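Local atomic coordinates of GMP reductase (Trypanosoma brucei brucei, PDB entry 6JIG), a protein that probably catalyses the irreversible NADPH-dependent deamination of GMP to IMP, helping to keep adenine and guanine nucleotides in balance. Residues E155-V159 and E160-T164; D241-R244 and A245-V249; H264-L267 and C268-M271. The protein carries 1 engineered substitution. One frame throughout, in Å; residues are numbered along the deposited sequence.

Contact 1. Residues E155-V159 and E160-T164; sequences ESTTV and ESLMT
The carbonyl oxygen Thr158 O is approached by three groups of the turn that follows it: Ser161 N makes a weak hydrogen bond at 3.2 Å, Leu162 N another weak one, at 3.4 Å, and the hydroxyl Ser161 OG comes so close that the length of its bond is doubtful. Firmer is the bond between the two hydroxyls, in which Thr158 OG1 donates to Ser161 OG over 2.8 Å. Both oxygens reach this place because each lies between its own backbone N and carbonyl carbon (chi1 64° in Thr158, 55° in Ser161), which folds a short polar side chain back over the main chain. Threonine and serine suit these positions, since each carries a hydroxyl one bond beyond CB and can serve a turn at close quarters.

On another side the contact is apolar. The methyl Thr157 CG2 lies 3.9 Å from Leu162 CG, the two side chains crossing at about a right angle, while the hydroxyl of Thr157 is held by Asp154 O. The branched end of Leu162 thus meets the threonine through its methyl and continues onto Ala111 and Ile145. The compact apolar side chain of Val159 suits its buried place against Ile145 and Val132. Its carbonyl takes the sounder backbone bond of the turn: Leu162 N lies 2.9 Å from Val159 O, with an N-H...O angle of 144° and the donor well above the carbonyl plane, a bent i to i+3 bond, as in a single loosely wound helical turn. Glu160 OE1 makes a weak bond to His108.

This is a short helical turn leading from the loop after strand 141-146 into strand 164-165, within the CBS region, where this protein binds GMP and GTP and through which it is allosterically regulated.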
loop_
_atom_site.group_PDB
_atom_site.type_symbol
_atom_site.label_atom_id
_atom_site.label_comp_id
_atom_site.label_asym_id
_atom_site.label_seq_id
_atom_site.Cartn_x
_atom_site.Cartn_y
_atom_site.Cartn_z
ATOM N N GLU A 155 -20.984 57.213 4.260
ATOM C CA GLU A 155 -21.769 56.689 3.145
ATOM C C GLU A 155 -22.697 57.733 2.534
ATOM O O GLU A 155 -23.077 57.604 1.363
ATOM C CB GLU A 155 -22.593 55.482 3.606
ATOM C CG GLU A 155 -21.754 54.306 4.090
ATOM C CD GLU A 155 -21.140 53.512 2.948
ATOM O OE1 GLU A 155 -21.903 52.871 2.198
ATOM O OE2 GLU A 155 -19.897 53.517 2.806
ATOM N N SER A 156 -23.057 58.766 3.289
ATOM C CA SER A 156 -24.014 59.767 2.841
ATOM C C SER A 156 -23.362 60.967 2.173
ATOM O O SER A 156 -24.074 61.787 1.583
ATOM C CB SER A 156 -24.856 60.250 4.031
ATOM O OG SER A 156 -24.028 60.815 5.042
ATOM N N THR A 157 -22.042 61.101 2.262
ATOM C CA THR A 157 -21.367 62.270 1.716
ATOM C C THR A 157 -21.495 62.300 0.199
ATOM O O THR A 157 -21.445 61.261 -0.463
ATOM C CB THR A 157 -19.899 62.264 2.123
ATOM O OG1 THR A 157 -19.790 61.821 3.481
ATOM C CG2 THR A 157 -19.307 63.657 1.996
ATOM N N THR A 158 -21.671 63.497 -0.353
ATOM C CA THR A 158 -21.906 63.605 -1.783
ATOM C C THR A 158 -20.605 63.474 -2.562
ATOM O O THR A 158 -19.520 63.816 -2.080
ATOM C CB THR A 158 -22.586 64.928 -2.141
ATOM O OG1 THR A 158 -21.717 66.023 -1.824
ATOM C CG2 THR A 158 -23.901 65.074 -1.388
ATOM N N VAL A 159 -20.738 62.964 -3.786
ATOM C CA VAL A 159 -19.600 62.845 -4.694
ATOM C C VAL A 159 -18.946 64.206 -4.913
ATOM O O VAL A 159 -17.730 64.363 -4.768
ATOM C CB VAL A 159 -20.058 62.214 -6.021
ATOM C CG1 VAL A 159 -19.051 62.491 -7.124
ATOM C CG2 VAL A 159 -20.299 60.716 -5.833
ATOM N N GLU A 160 -19.747 65.219 -5.246
ATOM C CA GLU A 160 -19.161 66.520 -5.544
ATOM C C GLU A 160 -18.480 67.147 -4.335
ATOM O O GLU A 160 -17.581 67.973 -4.510
ATOM C CB GLU A 160 -20.225 67.460 -6.097
ATOM C CG GLU A 160 -21.325 67.787 -5.119
ATOM C CD GLU A 160 -22.260 68.844 -5.662
ATOM O OE1 GLU A 160 -23.482 68.584 -5.713
ATOM O OE2 GLU A 160 -21.769 69.927 -6.050
ATOM N N SER A 161 -18.858 66.757 -3.115
ATOM C CA SER A 161 -18.164 67.274 -1.940
ATOM C C SER A 161 -16.770 66.674 -1.797
ATOM O O SER A 161 -15.899 67.281 -1.163
ATOM C CB SER A 161 -18.979 66.999 -0.674
ATOM O OG SER A 161 -19.285 65.621 -0.550
ATOM N N LEU A 162 -16.547 65.488 -2.367
ATOM C CA LEU A 162 -15.293 64.763 -2.217
ATOM C C LEU A 162 -14.414 64.802 -3.462
ATOM O O LEU A 162 -13.237 64.424 -3.382
ATOM C CB LEU A 162 -15.574 63.301 -1.856
ATOM C CG LEU A 162 -16.425 63.039 -0.617
ATOM C CD1 LEU A 162 -17.013 61.645 -0.669
ATOM C CD2 LEU A 162 -15.595 63.221 0.634
ATOM N N MET A 163 -14.950 65.246 -4.595
ATOM C CA MET A 163 -14.267 65.135 -5.873
ATOM C C MET A 163 -13.207 66.219 -6.037
ATOM O O MET A 163 -13.227 67.258 -5.370
ATOM C CB MET A 163 -15.268 65.231 -7.026
ATOM C CG MET A 163 -15.540 66.655 -7.502
ATOM S SD MET A 163 -16.967 66.739 -8.596
ATOM C CE MET A 163 -17.034 68.488 -9.018
ATOM N N THR A 164 -12.262 65.953 -6.932
ATOM C CA THR A 164 -11.414 67.008 -7.464
ATOM C C THR A 164 -12.151 67.672 -8.618
ATOM O O THR A 164 -12.551 66.977 -9.556
ATOM C CB THR A 164 -10.075 66.461 -7.947
ATOM O OG1 THR A 164 -9.400 65.787 -6.879
ATOM C CG2 THR A 164 -9.191 67.591 -8.454
#

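Contact 2. Residues D241-R244 and A245-V249; sequences DMNR and AIRLV
Arg244 and Leu248 form the tightly packed side of this helix: they lie next to each other and point the same way, with Arg244 CG 3.8 Å from Leu248 CD1. The extended start of the arginine (CG anti to the backbone N, chi1 -177°) gives the leucine an aliphatic stem to lean on before the bend at chi3 carries the arginine's guanidinium to Gln84 and Cys79 O, which satisfy it in its buried place. Leu248 also reaches Ala233 and Val235 on the neighbouring barrel strand, and small Ala245 lets the helix sit close to Val235 and Leu275. The main chain is equally firm, with Leu248 N bonded to Arg244 O at 2.8 Å. On a flank covered by helix 266-277, Met242 CE lightly touches Ile246 CD1 at 4.1 Å, S-methyl against the end of an ethyl arm.

The outer side is looser. Asn243 OD1 stands at the edge of the Arg247 guanidinium, in its plane, yet Arg247 NH1 is 3.8 Å from it and the amide and guanidinium planes are 73° apart. The nearer touch is Arg247 CD, 3.5 Å from Asn243 OD1.

A packed inner side and a more exposed outer one suit the helix of a beta-alpha-beta crossover, here joining strands 232-235 and 255-259 of the TIM barrel.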
loop_
_atom_site.group_PDB
_atom_site.type_symbol
_atom_site.label_atom_id
_atom_site.label_comp_id
_atom_site.label_asym_id
_atom_site.label_seq_id
_atom_site.Cartn_x
_atom_site.Cartn_y
_atom_site.Cartn_z
ATOM N N ASP A 241 -23.122 28.557 -34.331
ATOM C CA ASP A 241 -21.769 29.012 -34.032
ATOM C C ASP A 241 -21.373 30.217 -34.878
ATOM O O ASP A 241 -20.526 31.016 -34.459
ATOM C CB ASP A 241 -20.785 27.864 -34.218
ATOM C CG ASP A 241 -20.837 26.881 -33.070
ATOM O OD1 ASP A 241 -20.400 27.253 -31.954
ATOM O OD2 ASP A 241 -21.342 25.754 -33.275
ATOM N N MET A 242 -21.970 30.371 -36.062
ATOM C CA MET A 242 -21.696 31.563 -36.858
ATOM C C MET A 242 -22.164 32.817 -36.129
ATOM O O MET A 242 -21.464 33.837 -36.114
ATOM C CB MET A 242 -22.359 31.433 -38.227
ATOM C CG MET A 242 -21.942 32.487 -39.222
ATOM S SD MET A 242 -20.184 32.427 -39.628
ATOM C CE MET A 242 -19.949 34.088 -40.207
ATOM N N ASN A 243 -23.341 32.751 -35.494
ATOM C CA ASN A 243 -23.811 33.869 -34.682
ATOM C C ASN A 243 -22.868 34.140 -33.514
ATOM O O ASN A 243 -22.538 35.297 -33.228
ATOM C CB ASN A 243 -25.222 33.586 -34.174
ATOM C CG ASN A 243 -25.911 34.830 -33.669
ATOM O OD1 ASN A 243 -26.100 35.004 -32.459
ATOM N ND2 ASN A 243 -26.278 35.721 -34.594
ATOM N N ARG A 244 -22.427 33.082 -32.824
ATOM C CA ARG A 244 -21.433 33.240 -31.766
ATOM C C ARG A 244 -20.172 33.917 -32.294
ATOM O O ARG A 244 -19.645 34.846 -31.674
ATOM C CB ARG A 244 -21.109 31.871 -31.161
ATOM C CG ARG A 244 -20.134 31.901 -29.992
ATOM C CD ARG A 244 -19.815 30.484 -29.528
ATOM N NE ARG A 244 -20.982 29.838 -28.936
ATOM C CZ ARG A 244 -21.242 29.825 -27.633
ATOM N NH1 ARG A 244 -20.408 30.422 -26.791
ATOM N NH2 ARG A 244 -22.320 29.204 -27.164
ATOM N N ALA A 245 -19.677 33.463 -33.447
ATOM C CA ALA A 245 -18.455 34.032 -34.010
ATOM C C ALA A 245 -18.611 35.520 -34.284
ATOM O O ALA A 245 -17.717 36.322 -33.983
ATOM C CB ALA A 245 -18.091 33.305 -35.299
ATOM N N ILE A 246 -19.725 35.898 -34.908
ATOM C CA ILE A 246 -19.942 37.308 -35.235
ATOM C C ILE A 246 -19.900 38.150 -33.971
ATOM O O ILE A 246 -19.224 39.183 -33.911
ATOM C CB ILE A 246 -21.274 37.485 -35.987
ATOM C CG1 ILE A 246 -21.125 37.059 -37.446
ATOM C CG2 ILE A 246 -21.740 38.949 -35.909
ATOM C CD1 ILE A 246 -22.421 36.519 -38.065
ATOM N N ARG A 247 -20.604 37.703 -32.931
ATOM C CA ARG A 247 -20.673 38.470 -31.691
ATOM C C ARG A 247 -19.342 38.484 -30.941
ATOM O O ARG A 247 -19.005 39.489 -30.301
ATOM C CB ARG A 247 -21.806 37.920 -30.828
ATOM C CG ARG A 247 -23.183 38.152 -31.499
ATOM C CD ARG A 247 -24.335 37.462 -30.793
ATOM N NE ARG A 247 -24.413 37.842 -29.390
ATOM C CZ ARG A 247 -25.264 37.306 -28.520
ATOM N NH1 ARG A 247 -26.121 36.375 -28.922
ATOM N NH2 ARG A 247 -25.254 37.695 -27.247
ATOM N N LEU A 248 -18.567 37.396 -31.013
ATOM C CA LEU A 248 -17.237 37.406 -30.408
ATOM C C LEU A 248 -16.332 38.431 -31.077
ATOM O O LEU A 248 -15.586 39.149 -30.397
ATOM C CB LEU A 248 -16.602 36.017 -30.504
ATOM C CG LEU A 248 -17.180 34.936 -29.590
ATOM C CD1 LEU A 248 -16.689 33.556 -30.022
ATOM C CD2 LEU A 248 -16.788 35.219 -28.143
ATOM N N VAL A 249 -16.362 38.495 -32.410
ATOM C CA VAL A 249 -15.535 39.471 -33.112
ATOM C C VAL A 249 -15.960 40.888 -32.741
ATOM O O VAL A 249 -15.116 41.757 -32.489
ATOM C CB VAL A 249 -15.588 39.224 -34.631
ATOM C CG1 VAL A 249 -14.861 40.328 -35.387
ATOM C CG2 VAL A 249 -14.936 37.877 -34.962
#

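Contact 3. Residues H264-L267 and C268-M271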
loop_
_atom_site.group_PDB
_atom_site.type_symbol
_atom_site.label_atom_id
_atom_site.label_comp_id
_atom_site.label_asym_id
_atom_site.label_seq_id
_atom_site.Cartn_x
_atom_site.Cartn_y
_atom_site.Cartn_z
ATOM N N HIS A 264 -10.471 17.148 -39.463
ATOM C CA HIS A 264 -10.416 16.741 -40.872
ATOM C C HIS A 264 -11.789 16.251 -41.335
ATOM O O HIS A 264 -11.999 15.087 -41.676
ATOM C CB HIS A 264 -9.357 15.666 -41.084
ATOM C CG HIS A 264 -8.984 15.460 -42.521
ATOM N ND1 HIS A 264 -8.141 14.450 -42.934
ATOM C CD2 HIS A 264 -9.334 16.140 -43.638
ATOM C CE1 HIS A 264 -7.992 14.512 -44.246
ATOM N NE2 HIS A 264 -8.712 15.525 -44.698
ATOM N N SER A 265 -12.743 17.168 -41.333
ATOM C CA SER A 265 -14.112 16.820 -41.665
ATOM C C SER A 265 -14.714 17.977 -42.436
ATOM O O SER A 265 -14.286 19.124 -42.300
ATOM C CB SER A 265 -14.931 16.532 -40.409
ATOM O OG SER A 265 -14.981 17.698 -39.601
ATOM N N ASP A 266 -15.724 17.665 -43.251
ATOM C CA ASP A 266 -16.393 18.723 -44.001
ATOM C C ASP A 266 -17.017 19.755 -43.072
ATOM O O ASP A 266 -17.059 20.943 -43.411
ATOM C CB ASP A 266 -17.436 18.113 -44.937
ATOM C CG ASP A 266 -16.794 17.370 -46.094
ATOM O OD1 ASP A 266 -15.617 17.655 -46.391
ATOM O OD2 ASP A 266 -17.446 16.498 -46.692
ATOM N N LEU A 267 -17.479 19.329 -41.893
ATOM C CA LEU A 267 -18.069 20.258 -40.934
ATOM C C LEU A 267 -17.083 21.354 -40.563
ATOM O O LEU A 267 -17.439 22.543 -40.496
ATOM C CB LEU A 267 -18.499 19.511 -39.671
ATOM C CG LEU A 267 -19.756 18.637 -39.722
ATOM C CD1 LEU A 267 -20.138 18.238 -38.314
ATOM C CD2 LEU A 267 -20.888 19.370 -40.393
ATOM N N CYS A 268 -15.835 20.963 -40.302
ATOM C CA CYS A 268 -14.829 21.946 -39.924
ATOM C C CYS A 268 -14.391 22.758 -41.128
ATOM O O CYS A 268 -14.258 23.982 -41.046
ATOM C CB CYS A 268 -13.621 21.229 -39.286
ATOM S SG CYS A 268 -12.319 22.352 -38.744
ATOM N N ILE A 269 -14.168 22.097 -42.264
ATOM C CA ILE A 269 -13.729 22.805 -43.464
ATOM C C ILE A 269 -14.763 23.844 -43.891
ATOM O O ILE A 269 -14.421 24.954 -44.322
ATOM C CB ILE A 269 -13.453 21.793 -44.589
ATOM C CG1 ILE A 269 -12.142 21.038 -44.331
ATOM C CG2 ILE A 269 -13.441 22.462 -45.952
ATOM C CD1 ILE A 269 -12.052 19.711 -45.079
ATOM N N ASN A 270 -16.042 23.495 -43.775
ATOM C CA ASN A 270 -17.100 24.404 -44.202
ATOM C C ASN A 270 -17.288 25.548 -43.215
ATOM O O ASN A 270 -17.652 26.660 -43.618
ATOM C CB ASN A 270 -18.398 23.622 -44.401
ATOM C CG ASN A 270 -18.334 22.710 -45.606
ATOM O OD1 ASN A 270 -17.547 22.942 -46.526
ATOM N ND2 ASN A 270 -19.165 21.674 -45.618
ATOM N N MET A 271 -17.038 25.305 -41.925
ATOM C CA MET A 271 -17.069 26.399 -40.962
ATOM C C MET A 271 -15.943 27.394 -41.230
ATOM O O MET A 271 -16.157 28.613 -41.157
ATOM C CB MET A 271 -16.983 25.852 -39.536
ATOM C CG MET A 271 -17.244 26.895 -38.462
ATOM S SD MET A 271 -18.949 27.506 -38.574
ATOM C CE MET A 271 -18.924 28.762 -37.306
#
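Ser265 and Cys268 meet at the start of a TIM-barrel helix, where Ser265 holds the N-cap position: its OG accepts a weak bond from Cys268 N at 3.4 Å, along an N-H...O angle of 158°. Serine fits because its hydroxyl, set between the backbone N and carbonyl carbon (chi1 62°), turns toward an amide that lacks the usual i to i-4 carbonyl and otherwise has just a weak, bent bond to Ser265 O. Close to it, Ile269 N bonds Ser265 O at 3.0 Å in a nearly straight line, and the ethyl arm of Ile269 touches the same oxygen, with CG1 at 3.5 Å from Ser265 O. One residue on, Asn270 N reaches Asp266 O at 2.8 Å.

Further out, the cap is itself positioned: Ser265 OG is also bonded to His262 O, and Ser265 and Cys268 both pack on Ile260, a residue predicted to bind NAD(+). Leucine and isoleucine cover the flanks, Leu267 on Val237 and Ile269 on Ala299 and Leu300 of the next barrel helix. A neighbouring subunit closes the beginning of the segment: the ring of its His24 meets the ring of His264, their planes about 35° apart, and its Thr28 packs on Leu267.

The amide of Asn270 is merely packed against the preceding turn, with Asn270 ND2 3.1 Å from Asp266 O at an angle too poor for a hydrogen bond.

None of the three contacts closes a long loop: each is a local stretch of continuous chain, and they follow in series without nesting or crossing. Contact 1 comes first, in the CBS region, where it leads from the loop after strand 141-146 into strand 164-165; it stays about 32 Å by nearest atoms from contact 2. The chain then enters the barrel, where residues 241-249 and 264-271 lie on successive helices, following strands 232-235 and 255-259. These two touch: Met271 CE of contact 3 packs 3.7 Å from Asp241 CB of contact 2, tying neighbouring beta-alpha units together, while contact 3 alone also meets a neighbouring subunit.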